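Local coordinates for phosphate-binding protein (Xanthomonas axonopodis pv. citri, PDB 5UB3) that probably serves as a periplasmic ligand sensor partnered with a diguanylate cyclase and belongs to the phosphonate-binding family of periplasmic substrate-binding proteins, at residues L83-G88 against F249-F254; E65-A70 against R211-V216; F98-S103 against A169-H174. One frame throughout, in Å; residues are numbered along the deposited sequence.

Contact 1 of 3, residues L83-G88 against F249-F254; sequences LMTERG and FDTTGF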
ATOM      1  N   LEU A  83      -6.572   0.734 -13.687  1.00 17.50           N
ATOM      2  CA  LEU A  83      -6.790  -0.721 -13.670  1.00 18.00           C
ATOM      3  C   LEU A  83      -6.717  -1.210 -12.250  1.00 17.75           C
ATOM      4  O   LEU A  83      -5.982  -0.645 -11.460  1.00 19.46           O
ATOM      5  CB  LEU A  83      -5.708  -1.474 -14.473  1.00 17.82           C
ATOM      6  CG  LEU A  83      -5.781  -1.353 -15.985  1.00 19.67           C
ATOM      7  CD1 LEU A  83      -4.556  -1.936 -16.653  1.00 19.22           C
ATOM      8  CD2 LEU A  83      -7.084  -1.964 -16.489  1.00 21.45           C
ATOM      9  N   MET A  84      -7.511  -2.204 -11.879  1.00 16.84           N
ATOM     10  CA  MET A  84      -7.319  -2.906 -10.617  1.00 16.84           C
ATOM     11  C   MET A  84      -6.238  -3.944 -10.840  1.00 17.52           C
ATOM     12  O   MET A  84      -6.145  -4.532 -11.903  1.00 19.22           O
ATOM     13  CB  MET A  84      -8.607  -3.575 -10.100  1.00 15.31           C
ATOM     14  CG  MET A  84      -9.746  -2.631  -9.896  1.00 16.05           C
ATOM     15  SD  MET A  84      -9.422  -1.246  -8.801  1.00 17.37           S
ATOM     16  CE  MET A  84      -9.044  -2.149  -7.272  1.00 19.72           C
ATOM     17  N   THR A  85      -5.396  -4.136  -9.836  1.00 16.99           N
ATOM     18  CA  THR A  85      -4.187  -4.909  -9.953  1.00 16.55           C
ATOM     19  C   THR A  85      -4.229  -6.077  -8.995  1.00 18.30           C
ATOM     20  O   THR A  85      -4.575  -5.927  -7.808  1.00 16.75           O
ATOM     21  CB  THR A  85      -2.939  -4.028  -9.727  1.00 17.87           C
ATOM     22  OG1 THR A  85      -3.060  -2.910 -10.603  1.00 17.70           O
ATOM     23  CG2 THR A  85      -1.640  -4.748  -9.949  1.00 16.83           C
ATOM     24  N   GLU A  86      -3.844  -7.238  -9.532  1.00 16.60           N
ATOM     25  CA  GLU A  86      -3.787  -8.482  -8.764  1.00 19.13           C
ATOM     26  C   GLU A  86      -2.330  -8.766  -8.565  1.00 18.90           C
ATOM     27  O   GLU A  86      -1.546  -8.814  -9.534  1.00 19.87           O
ATOM     28  CB  GLU A  86      -4.442  -9.598  -9.594  1.00 22.88           C
ATOM     29  CG  GLU A  86      -4.619 -10.886  -8.838  1.00 25.97           C
ATOM     30  CD  GLU A  86      -5.073 -11.986  -9.788  1.00 28.33           C
ATOM     31  OE1 GLU A  86      -6.294 -11.997 -10.122  1.00 26.60           O
ATOM     32  OE2 GLU A  86      -4.164 -12.761 -10.188  1.00 22.15           O
ATOM     33  N   ARG A  87      -1.947  -8.956  -7.320  1.00 17.30           N
ATOM     34  CA  ARG A  87      -0.596  -9.293  -6.975  1.00 18.83           C
ATOM     35  C   ARG A  87      -0.525 -10.648  -6.255  1.00 20.80           C
ATOM     36  O   ARG A  87      -1.326 -10.966  -5.366  1.00 22.18           O
ATOM     37  CB  ARG A  87      -0.002  -8.200  -6.097  1.00 20.99           C
ATOM     38  CG  ARG A  87       0.191  -6.856  -6.793  1.00 21.28           C
ATOM     39  CD  ARG A  87       0.761  -5.825  -5.861  1.00 24.48           C
ATOM     40  NE  ARG A  87       0.924  -4.524  -6.510  1.00 24.03           N
ATOM     41  CZ  ARG A  87       1.270  -3.404  -5.872  1.00 27.51           C
ATOM     42  NH1 ARG A  87       1.511  -3.377  -4.527  1.00 23.08           N
ATOM     43  NH2 ARG A  87       1.374  -2.295  -6.612  1.00 27.79           N
ATOM     44  N   GLY A  88       0.482 -11.421  -6.621  1.00 22.29           N
ATOM     45  CA  GLY A  88       0.633 -12.791  -6.136  1.00 24.16           C
ATOM     46  C   GLY A  88      -0.606 -13.647  -6.193  1.00 23.17           C
ATOM     47  O   GLY A  88      -0.866 -14.364  -5.257  1.00 24.31           O
ATOM     48  N   PHE A 249       6.149  -6.406  -8.538  1.00 22.64           N
ATOM     49  CA  PHE A 249       5.409  -6.783  -7.305  1.00 25.25           C
ATOM     50  C   PHE A 249       4.599  -8.038  -7.507  1.00 24.96           C
ATOM     51  O   PHE A 249       3.509  -8.208  -6.927  1.00 20.34           O
ATOM     52  CB  PHE A 249       4.520  -5.626  -6.918  1.00 28.81           C
ATOM     53  CG  PHE A 249       5.212  -4.315  -7.072  1.00 33.60           C
ATOM     54  CD1 PHE A 249       6.340  -4.050  -6.313  1.00 37.48           C
ATOM     55  CD2 PHE A 249       4.829  -3.403  -8.053  1.00 33.77           C
ATOM     56  CE1 PHE A 249       7.050  -2.871  -6.487  1.00 41.37           C
ATOM     57  CE2 PHE A 249       5.508  -2.209  -8.213  1.00 37.54           C
ATOM     58  CZ  PHE A 249       6.620  -1.934  -7.420  1.00 40.12           C
ATOM     59  N   ASP A 250       5.147  -8.898  -8.358  1.00 21.05           N
ATOM     60  CA  ASP A 250       4.526 -10.173  -8.730  1.00 22.16           C
ATOM     61  C   ASP A 250       3.139  -9.952  -9.224  1.00 20.59           C
ATOM     62  O   ASP A 250       2.182 -10.536  -8.745  1.00 22.19           O
ATOM     63  CB  ASP A 250       4.586 -11.149  -7.572  1.00 22.94           C
ATOM     64  CG  ASP A 250       4.212 -12.573  -7.982  1.00 24.62           C
ATOM     65  OD1 ASP A 250       4.357 -12.981  -9.127  1.00 25.27           O
ATOM     66  OD2 ASP A 250       3.713 -13.276  -7.138  1.00 28.35           O
ATOM     67  N   THR A 251       3.005  -9.060 -10.182  1.00 19.66           N
ATOM     68  CA  THR A 251       1.659  -8.774 -10.722  1.00 19.25           C
ATOM     69  C   THR A 251       1.200  -9.956 -11.574  1.00 19.15           C
ATOM     70  O   THR A 251       1.914 -10.417 -12.430  1.00 19.48           O
ATOM     71  CB  THR A 251       1.638  -7.461 -11.502  1.00 20.65           C
ATOM     72  OG1 THR A 251       1.950  -6.384 -10.580  1.00 18.22           O
ATOM     73  CG2 THR A 251       0.288  -7.250 -12.175  1.00 19.62           C
ATOM     74  N   THR A 252       0.050 -10.486 -11.255  1.00 19.20           N
ATOM     75  CA  THR A 252      -0.463 -11.703 -11.883  1.00 22.21           C
ATOM     76  C   THR A 252      -1.716 -11.376 -12.665  1.00 23.02           C
ATOM     77  O   THR A 252      -2.295 -12.248 -13.326  1.00 28.49           O
ATOM     78  CB  THR A 252      -0.801 -12.768 -10.839  1.00 22.23           C
ATOM     79  OG1 THR A 252      -1.574 -12.178  -9.783  1.00 21.60           O
ATOM     80  CG2 THR A 252       0.462 -13.392 -10.242  1.00 21.75           C
ATOM     81  N   GLY A 253      -2.167 -10.132 -12.582  1.00 21.46           N
ATOM     82  CA  GLY A 253      -3.377  -9.753 -13.265  1.00 24.13           C
ATOM     83  C   GLY A 253      -3.653  -8.277 -13.217  1.00 21.71           C
ATOM     84  O   GLY A 253      -3.301  -7.599 -12.266  1.00 20.70           O
ATOM     85  N   PHE A 254      -4.340  -7.793 -14.238  1.00 21.54           N
ATOM     86  CA  PHE A 254      -4.947  -6.472 -14.186  1.00 19.46           C
ATOM     87  C   PHE A 254      -6.347  -6.614 -14.638  1.00 22.31           C
ATOM     88  O   PHE A 254      -6.676  -7.483 -15.499  1.00 23.78           O
ATOM     89  CB  PHE A 254      -4.321  -5.497 -15.184  1.00 21.02           C
ATOM     90  CG  PHE A 254      -2.907  -5.147 -14.913  1.00 22.07           C
ATOM     91  CD1 PHE A 254      -2.576  -4.310 -13.849  1.00 20.10           C
ATOM     92  CD2 PHE A 254      -1.896  -5.625 -15.751  1.00 21.33           C
ATOM     93  CE1 PHE A 254      -1.268  -3.946 -13.628  1.00 20.76           C
ATOM     94  CE2 PHE A 254      -0.581  -5.314 -15.473  1.00 20.33           C
ATOM     95  CZ  PHE A 254      -0.263  -4.477 -14.419  1.00 20.55           C
TER
HETATM   96  O   HOH W   1       1.620  -4.099  -9.125  1.00 16.93           O

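Contact 2 of 3, residues E65-A70 against R211-V216; sequences ETTGAA and RAVEMV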
ATOM      1  N   GLU A  65       0.262   1.143  -6.906  1.00 18.17           N
ATOM      2  CA  GLU A  65       0.231   1.342  -5.411  1.00 19.05           C
ATOM      3  C   GLU A  65      -0.794   0.464  -4.776  1.00 17.95           C
ATOM      4  O   GLU A  65      -1.765   0.031  -5.447  1.00 15.69           O
ATOM      5  CB  GLU A  65      -0.209   2.751  -5.069  1.00 21.18           C
ATOM      6  CG  GLU A  65       0.767   3.800  -5.462  1.00 22.40           C
ATOM      7  CD  GLU A  65       2.060   3.764  -4.698  1.00 23.21           C
ATOM      8  OE1 GLU A  65       2.154   3.099  -3.683  1.00 22.93           O
ATOM      9  OE2 GLU A  65       2.990   4.445  -5.174  1.00 28.23           O
ATOM     10  N   THR A  66      -0.655   0.267  -3.464  1.00 16.33           N
ATOM     11  CA  THR A  66      -1.706  -0.391  -2.747  1.00 16.45           C
ATOM     12  C   THR A  66      -2.865   0.579  -2.682  1.00 16.90           C
ATOM     13  O   THR A  66      -2.670   1.738  -2.800  1.00 15.67           O
ATOM     14  CB  THR A  66      -1.252  -0.770  -1.358  1.00 18.99           C
ATOM     15  OG1 THR A  66      -0.983   0.444  -0.669  1.00 18.64           O
ATOM     16  CG2 THR A  66       0.036  -1.691  -1.436  1.00 19.47           C
ATOM     17  N   THR A  67      -4.065   0.077  -2.490  1.00 16.60           N
ATOM     18  CA  THR A  67      -5.242   0.888  -2.649  1.00 16.46           C
ATOM     19  C   THR A  67      -5.407   2.060  -1.692  1.00 16.39           C
ATOM     20  O   THR A  67      -5.948   3.063  -2.082  1.00 19.38           O
ATOM     21  CB  THR A  67      -6.471  -0.000  -2.631  1.00 16.17           C
ATOM     22  OG1 THR A  67      -6.402  -0.866  -1.510  1.00 18.25           O
ATOM     23  CG2 THR A  67      -6.515  -0.810  -3.897  1.00 16.26           C
ATOM     24  N   GLY A  68      -4.990   1.929  -0.437  1.00 14.91           N
ATOM     25  CA  GLY A  68      -5.003   3.040   0.483  1.00 15.27           C
ATOM     26  C   GLY A  68      -4.134   4.216   0.036  1.00 14.32           C
ATOM     27  O   GLY A  68      -4.596   5.351   0.003  1.00 14.85           O
ATOM     28  N   ALA A  69      -2.857   3.968  -0.245  1.00 14.65           N
ATOM     29  CA  ALA A  69      -1.951   4.973  -0.812  1.00 15.74           C
ATOM     30  C   ALA A  69      -2.538   5.571  -2.025  1.00 15.39           C
ATOM     31  O   ALA A  69      -2.451   6.783  -2.298  1.00 15.80           O
ATOM     32  CB  ALA A  69      -0.597   4.354  -1.140  1.00 15.57           C
ATOM     33  N   ALA A  70      -3.144   4.709  -2.815  1.00 17.20           N
ATOM     34  CA  ALA A  70      -3.779   5.192  -4.051  1.00 16.15           C
ATOM     35  C   ALA A  70      -4.838   6.226  -3.750  1.00 16.39           C
ATOM     36  O   ALA A  70      -4.938   7.225  -4.439  1.00 15.82           O
ATOM     37  CB  ALA A  70      -4.373   4.039  -4.850  1.00 15.12           C
ATOM     38  N   ARG A 211      -6.486  -4.996  -3.212  1.00 22.20           N
ATOM     39  CA  ARG A 211      -5.100  -4.967  -2.864  1.00 25.06           C
ATOM     40  C   ARG A 211      -4.296  -3.847  -3.508  1.00 22.70           C
ATOM     41  O   ARG A 211      -3.506  -3.155  -2.859  1.00 20.25           O
ATOM     42  CB  ARG A 211      -4.578  -6.306  -3.341  1.00 29.39           C
ATOM     43  CG  ARG A 211      -3.134  -6.397  -3.238  1.00 33.21           C
ATOM     44  CD  ARG A 211      -2.704  -7.732  -2.797  1.00 30.38           C
ATOM     45  NE  ARG A 211      -1.369  -7.514  -2.317  1.00 28.03           N
ATOM     46  CZ  ARG A 211      -0.452  -8.454  -2.256  1.00 29.40           C
ATOM     47  NH1 ARG A 211      -0.709  -9.715  -2.631  1.00 28.12           N
ATOM     48  NH2 ARG A 211       0.732  -8.100  -1.801  1.00 30.21           N
ATOM     49  N   ALA A 212      -4.443  -3.678  -4.817  1.00 18.29           N
ATOM     50  CA  ALA A 212      -3.589  -2.698  -5.513  1.00 16.53           C
ATOM     51  C   ALA A 212      -4.276  -2.213  -6.736  1.00 16.84           C
ATOM     52  O   ALA A 212      -5.262  -2.815  -7.154  1.00 13.97           O
ATOM     53  CB  ALA A 212      -2.243  -3.277  -5.845  1.00 16.29           C
ATOM     54  N   VAL A 213      -3.756  -1.105  -7.279  1.00 16.65           N
ATOM     55  CA  VAL A 213      -4.424  -0.391  -8.360  1.00 14.37           C
ATOM     56  C   VAL A 213      -3.356   0.383  -9.095  1.00 15.06           C
ATOM     57  O   VAL A 213      -2.424   0.945  -8.500  1.00 15.18           O
ATOM     58  CB  VAL A 213      -5.531   0.532  -7.816  1.00 16.17           C
ATOM     59  CG1 VAL A 213      -5.017   1.483  -6.794  1.00 15.98           C
ATOM     60  CG2 VAL A 213      -6.263   1.323  -8.896  1.00 14.55           C
ATOM     61  N   GLU A 214      -3.498   0.442 -10.412  1.00 14.11           N
ATOM     62  CA  GLU A 214      -2.708   1.331 -11.242  1.00 16.20           C
ATOM     63  C   GLU A 214      -3.402   2.682 -11.283  1.00 16.25           C
ATOM     64  O   GLU A 214      -4.594   2.785 -11.626  1.00 16.97           O
ATOM     65  CB  GLU A 214      -2.615   0.729 -12.682  1.00 16.34           C
ATOM     66  CG  GLU A 214      -2.082  -0.694 -12.674  1.00 15.57           C
ATOM     67  CD  GLU A 214      -0.784  -0.786 -11.904  1.00 17.44           C
ATOM     68  OE1 GLU A 214       0.131  -0.051 -12.294  1.00 15.48           O
ATOM     69  OE2 GLU A 214      -0.687  -1.567 -10.916  1.00 16.94           O
ATOM     70  N   MET A 215      -2.661   3.734 -10.985  1.00 16.09           N
ATOM     71  CA  MET A 215      -3.190   5.072 -11.024  1.00 14.88           C
ATOM     72  C   MET A 215      -2.446   5.865 -12.061  1.00 16.98           C
ATOM     73  O   MET A 215      -1.240   5.669 -12.280  1.00 19.03           O
ATOM     74  CB  MET A 215      -3.040   5.791  -9.704  1.00 14.76           C
ATOM     75  CG  MET A 215      -3.549   5.055  -8.482  1.00 15.38           C
ATOM     76  SD  MET A 215      -5.360   5.059  -8.356  1.00 14.37           S
ATOM     77  CE  MET A 215      -5.695   6.719  -7.875  1.00 15.56           C
ATOM     78  N   VAL A 216      -3.165   6.775 -12.690  1.00 16.24           N
ATOM     79  CA  VAL A 216      -2.529   7.715 -13.597  1.00 16.87           C
ATOM     80  C   VAL A 216      -2.872   9.100 -13.211  1.00 18.73           C
ATOM     81  O   VAL A 216      -3.951   9.405 -12.653  1.00 18.88           O
ATOM     82  CB  VAL A 216      -2.860   7.514 -15.085  1.00 17.50           C
ATOM     83  CG1 VAL A 216      -2.285   6.198 -15.595  1.00 17.15           C
ATOM     84  CG2 VAL A 216      -4.347   7.672 -15.348  1.00 17.93           C
TER

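Contact 3 of 3, residues F98-S103 against A169-H174; sequences FVRRDS and AFVHKH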
ATOM      1  N   PHE A  98      -1.513  -8.482  15.445  1.00 17.39           N
ATOM      2  CA  PHE A  98      -0.966  -9.618  16.110  1.00 17.47           C
ATOM      3  C   PHE A  98      -0.182  -9.211  17.348  1.00 18.81           C
ATOM      4  O   PHE A  98       0.309  -8.089  17.447  1.00 17.70           O
ATOM      5  CB  PHE A  98      -0.090 -10.411  15.153  1.00 17.74           C
ATOM      6  CG  PHE A  98       1.120  -9.683  14.725  1.00 19.97           C
ATOM      7  CD1 PHE A  98       1.074  -8.848  13.606  1.00 20.16           C
ATOM      8  CD2 PHE A  98       2.321  -9.786  15.456  1.00 18.81           C
ATOM      9  CE1 PHE A  98       2.189  -8.130  13.222  1.00 21.79           C
ATOM     10  CE2 PHE A  98       3.431  -9.090  15.073  1.00 19.06           C
ATOM     11  CZ  PHE A  98       3.376  -8.252  13.967  1.00 22.98           C
ATOM     12  N   VAL A  99      -0.083 -10.141  18.271  1.00 20.10           N
ATOM     13  CA  VAL A  99       0.709  -9.987  19.493  1.00 22.35           C
ATOM     14  C   VAL A  99       1.571 -11.185  19.788  1.00 24.40           C
ATOM     15  O   VAL A  99       1.393 -12.257  19.202  1.00 19.28           O
ATOM     16  CB  VAL A  99      -0.195  -9.849  20.710  1.00 22.78           C
ATOM     17  CG1 VAL A  99      -1.111  -8.647  20.535  1.00 22.14           C
ATOM     18  CG2 VAL A  99      -0.988 -11.132  20.975  1.00 24.36           C
ATOM     19  N   ARG A 100       2.442 -11.026  20.770  1.00 24.67           N
ATOM     20  CA  ARG A 100       3.076 -12.215  21.339  1.00 28.45           C
ATOM     21  C   ARG A 100       2.040 -13.139  21.955  1.00 28.58           C
ATOM     22  O   ARG A 100       1.038 -12.709  22.519  1.00 22.39           O
ATOM     23  CB  ARG A 100       4.121 -11.850  22.370  1.00 28.92           C
ATOM     24  CG  ARG A 100       5.347 -11.229  21.721  1.00 26.57           C
ATOM     25  CD  ARG A 100       6.464 -11.183  22.731  1.00 32.33           C
ATOM     26  NE  ARG A 100       6.699 -12.518  23.292  1.00 32.37           N
ATOM     27  CZ  ARG A 100       7.592 -13.414  22.857  1.00 32.27           C
ATOM     28  NH1 ARG A 100       8.428 -13.154  21.833  1.00 28.90           N
ATOM     29  NH2 ARG A 100       7.680 -14.585  23.507  1.00 31.35           N
ATOM     30  N   ARG A 101       2.253 -14.434  21.799  1.00 30.18           N
ATOM     31  CA  ARG A 101       1.264 -15.391  22.286  1.00 34.85           C
ATOM     32  C   ARG A 101       1.186 -15.270  23.816  1.00 32.50           C
ATOM     33  O   ARG A 101       0.133 -15.422  24.366  1.00 26.87           O
ATOM     34  CB  ARG A 101       1.558 -16.806  21.750  1.00 40.53           C
ATOM     35  CG  ARG A 101       1.336 -17.975  22.705  1.00 54.24           C
ATOM     36  CD  ARG A 101       1.070 -19.317  21.998  1.00 57.97           C
ATOM     37  NE  ARG A 101      -0.177 -19.337  21.207  1.00 65.23           N
ATOM     38  CZ  ARG A 101      -1.433 -19.174  21.675  1.00 64.48           C
ATOM     39  NH1 ARG A 101      -1.698 -18.947  22.966  1.00 63.21           N
ATOM     40  NH2 ARG A 101      -2.461 -19.236  20.818  1.00 64.35           N
ATOM     41  N   ASP A 102       2.287 -14.934  24.479  1.00 34.28           N
ATOM     42  CA  ASP A 102       2.262 -14.748  25.940  1.00 39.51           C
ATOM     43  C   ASP A 102       1.687 -13.373  26.407  1.00 36.42           C
ATOM     44  O   ASP A 102       1.628 -13.086  27.611  1.00 32.65           O
ATOM     45  CB  ASP A 102       3.641 -15.073  26.562  1.00 37.53           C
ATOM     46  CG  ASP A 102       4.796 -14.206  25.994  1.00 41.21           C
ATOM     47  OD1 ASP A 102       4.603 -13.151  25.418  1.00 33.60           O
ATOM     48  OD2 ASP A 102       5.961 -14.587  26.126  1.00 48.20           O
ATOM     49  N   SER A 103       1.206 -12.550  25.468  1.00 29.45           N
ATOM     50  CA  SER A 103       0.576 -11.263  25.771  1.00 26.05           C
ATOM     51  C   SER A 103      -0.765 -11.521  26.418  1.00 25.18           C
ATOM     52  O   SER A 103      -1.421 -12.491  26.130  1.00 26.68           O
ATOM     53  CB  SER A 103       0.287 -10.490  24.448  1.00 28.16           C
ATOM     54  OG  SER A 103      -0.487  -9.310  24.660  1.00 28.31           O
ATOM     55  N   ALA A 169       9.516  -7.354  14.332  1.00 22.36           N
ATOM     56  CA  ALA A 169      10.643  -7.369  15.275  1.00 23.21           C
ATOM     57  C   ALA A 169      10.401  -6.671  16.588  1.00 24.16           C
ATOM     58  O   ALA A 169      10.764  -7.184  17.639  1.00 22.46           O
ATOM     59  CB  ALA A 169      11.887  -6.807  14.610  1.00 24.68           C
ATOM     60  N   PHE A 170       9.764  -5.490  16.554  1.00 24.06           N
ATOM     61  CA  PHE A 170       9.468  -4.752  17.797  1.00 23.83           C
ATOM     62  C   PHE A 170       8.495  -5.474  18.665  1.00 20.26           C
ATOM     63  O   PHE A 170       8.599  -5.418  19.862  1.00 21.39           O
ATOM     64  CB  PHE A 170       8.901  -3.333  17.539  1.00 23.20           C
ATOM     65  CG  PHE A 170       9.953  -2.309  17.289  1.00 23.84           C
ATOM     66  CD1 PHE A 170      10.676  -2.317  16.132  1.00 24.35           C
ATOM     67  CD2 PHE A 170      10.189  -1.317  18.209  1.00 25.98           C
ATOM     68  CE1 PHE A 170      11.650  -1.371  15.906  1.00 26.27           C
ATOM     69  CE2 PHE A 170      11.151  -0.356  17.988  1.00 24.78           C
ATOM     70  CZ  PHE A 170      11.882  -0.386  16.839  1.00 27.30           C
ATOM     71  N   VAL A 171       7.509  -6.113  18.068  1.00 20.32           N
ATOM     72  CA  VAL A 171       6.540  -6.884  18.851  1.00 19.52           C
ATOM     73  C   VAL A 171       7.229  -8.141  19.375  1.00 21.20           C
ATOM     74  O   VAL A 171       6.996  -8.553  20.538  1.00 20.62           O
ATOM     75  CB  VAL A 171       5.267  -7.236  18.074  1.00 19.74           C
ATOM     76  CG1 VAL A 171       4.274  -7.976  18.957  1.00 20.33           C
ATOM     77  CG2 VAL A 171       4.640  -5.968  17.604  1.00 22.43           C
ATOM     78  N   HIS A 172       8.117  -8.718  18.555  1.00 20.61           N
ATOM     79  CA  HIS A 172       8.715  -9.954  19.002  1.00 23.39           C
ATOM     80  C   HIS A 172       9.592  -9.707  20.201  1.00 24.06           C
ATOM     81  O   HIS A 172       9.620 -10.536  21.111  1.00 22.18           O
ATOM     82  CB  HIS A 172       9.494 -10.650  17.936  1.00 23.49           C
ATOM     83  CG  HIS A 172       9.860 -12.035  18.343  1.00 26.61           C
ATOM     84  ND1 HIS A 172      11.139 -12.389  18.698  1.00 30.36           N
ATOM     85  CD2 HIS A 172       9.095 -13.125  18.561  1.00 28.50           C
ATOM     86  CE1 HIS A 172      11.160 -13.654  19.061  1.00 30.63           C
ATOM     87  NE2 HIS A 172       9.931 -14.122  19.000  1.00 30.28           N
ATOM     88  N   LYS A 173      10.257  -8.539  20.198  1.00 23.34           N
ATOM     89  CA  LYS A 173      11.260  -8.226  21.170  1.00 25.26           C
ATOM     90  C   LYS A 173      10.681  -7.532  22.387  1.00 24.75           C
ATOM     91  O   LYS A 173      11.470  -7.043  23.195  1.00 24.84           O
ATOM     92  CB  LYS A 173      12.413  -7.446  20.524  1.00 24.75           C
ATOM     93  CG  LYS A 173      13.116  -8.288  19.474  1.00 26.09           C
ATOM     94  CD  LYS A 173      14.210  -7.535  18.780  1.00 24.89           C
ATOM     95  CE  LYS A 173      14.547  -8.095  17.394  1.00 25.70           C
ATOM     96  NZ  LYS A 173      15.153  -9.420  17.599  1.00 27.88           N
ATOM     97  N   HIS A 174       9.345  -7.568  22.579  1.00 25.99           N
ATOM     98  CA  HIS A 174       8.646  -6.955  23.715  1.00 26.68           C
ATOM     99  C   HIS A 174       8.797  -5.416  23.761  1.00 27.15           C
ATOM    100  O   HIS A 174       8.673  -4.813  24.811  1.00 26.80           O
ATOM    101  CB  HIS A 174       9.076  -7.559  25.077  1.00 28.26           C
ATOM    102  CG  HIS A 174       8.667  -8.979  25.272  1.00 31.17           C
ATOM    103  ND1 HIS A 174       9.470 -10.045  24.908  1.00 33.81           N
ATOM    104  CD2 HIS A 174       7.551  -9.515  25.818  1.00 32.90           C
ATOM    105  CE1 HIS A 174       8.860 -11.174  25.212  1.00 34.06           C
ATOM    106  NE2 HIS A 174       7.686 -10.880  25.753  1.00 37.18           N
TER

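Contact 1 of 3, residues L83-G88 against F249-F254
Phe254 lies beside Thr85 in a short antiparallel strand pair, the two side chains pointing the same way, with Thr85 OG1 near the plane of the ring at its edge, 3.6 Å from CD1. The Leu83 side chain crosses that of Phe254 at about a right angle, its CD1 3.9 Å from Phe254 CB, and the Thr251 CG2 methyl lies over one face of the ring, offset toward the rim. This buried end is the tightly packed part. Arg87 follows on the same face, extended from CG to NE, with Phe249 CB 3.8 Å above its guanidinium plane. A water bridges Arg87 NE to Thr251 OG1, while NH2 bonds to Ser64.

The looser, more exposed part holds Glu86, Thr252 and Gly88. There Thr252 OG1 donates over 2.7 Å to Glu86 OE2, which receives it on its anti lone pair. Glu86 O accepts Thr252 N at 2.9 Å and, weakly, Gly253 N: a classic beta bulge, which shifts the register by one residue. Gly88 N donates to Asp250 O, 2.9 Å away.

Strand 79-87 runs between strands 209-217 and 251-255. Helix 222-235 covers Leu83 and Phe254, Thr85 OG1 bonds to Glu214, and helix 14-28 packs on Phe249.

Contact 2 of 3, residues E65-A70 against R211-V216
Val213, Glu65 and Ala70 carry this buried contact, Val213 meeting the strand end through its backbone and the start of the following helix through its side chain. Glu65 and Val213 form an antiparallel hydrogen-bonded pair. Glu65 N donates to Val213 O over 3.1 Å, almost straight at 175°. In return Val213 N reaches Glu65 O at 2.9 Å, lying nearly along the C=O axis. The same carbonyl oxygen is also approached by Ala212, whose CA lies 3.3 Å from Glu65 O in a CA-H...O contact and whose CB packs close by. The carboxylate of Glu65 leads away from the strand and bonds through OE2 to Ile10 N.

On the helix side, Val213 CG1 sits between the backbone N and the carbonyl carbon (chi1 55°), which sets it against the CB of Ala70. The two methyl groups are in contact, although their separation of 3.3 Å is doubtful as a measure of strain. Met215 completes the patch from further along the strand: its chain is bent at chi2 and chi3, with SD 3.8 Å from Ala70 CB and CE against Ala70 O. Thr67 CG2 packs 4.0 Å from Val213 CG1, while its OG1 bonds to Pro210 O and its side chain also touches helix 259-277.

The pairing ends where the chain turns into helix 67-75. Thr67 N makes a weak bond to Arg211 O, and Thr66 OG1 turns instead to Thr124. The chemistry is therefore divided: backbone bonds pair the buried N-H and C=O groups of Glu65 and Val213, whereas Ala70, Val213 and Met215 join the first helical turn to strand 209-217 by apolar packing.

Contact 3 of 3, residues F98-S103 against A169-H174
Arg100 meets two histidines in different ways, His172 at the end of helix 164-172 and His174 just past it. With His174 it crosses at about a right angle: CD stands over the imidazole face, 3.5 Å from the ring centroid, in a CH-pi contact. The guanidinium follows with its plane 31° from that of the ring, so that His174 CE1 lies over one of its faces, offset toward the rim. His172 is approached differently. Arg100 NH1 comes over one face of this second ring, 3.3 Å from CD2, with the two planes steeply inclined, and donates to the main-chain oxygen His172 O at 3.0 Å. That bond uses a lone pair in the carbonyl plane, though it is bent at the hydrogen (139°).

The bend at chi3 (54°) sets NE off the extended line of the arginine chain. From there the guanidinium grips Asp102 side-on, with 3.1 Å between Arg100 NE and Asp102 OD1 in a salt bridge, and NH2 to OD2 in a second, nearly straight bond. The aspartate belongs to the type I turn that follows the strand.

On the apolar side of the contact, Val171 points toward the strand and packs beside Arg100 CG and against the Phe98 ring, whose CE2 lies 4.0 Å from Val171 CB. Phe98 also meets the rings of Phe200 and Trp186, which continue the apolar layer.

The helix ends in a Schellman motif with His174 as its C-prime residue, leaving His172 O to accept from Arg100 NH1. A positive arginine there would be favoured by the helix terminus and balanced by Asp102. It would disfavour protonation of His174, though the nearby Asp102 carboxylate may partly offset this; for His172, bonded through NE2 to Asp199, that acidic neighbour could do the same.

In the fold
Contacts 1 and 2 adjoin, their centres 11 Å apart, because strand 79-87 pairs with both 209-217 and 251-255; they touch where Leu83 O bonds to the backbone N of Glu214. Contact 3 lies about 30 Å from contact 2 and 32 Å from contact 1, centre to centre, toward the far end of strand 92-100, which itself neighbours 209-217. Along the chain contacts 1 and 2 interlock, with 65-70 and 83-88 coming before 211-216 and 249-254, while contact 3 is nested inside both loops. This is consistent with the two-lobed architecture of periplasmic binding proteins, in which the chain leaves one lobe, builds the other and returns.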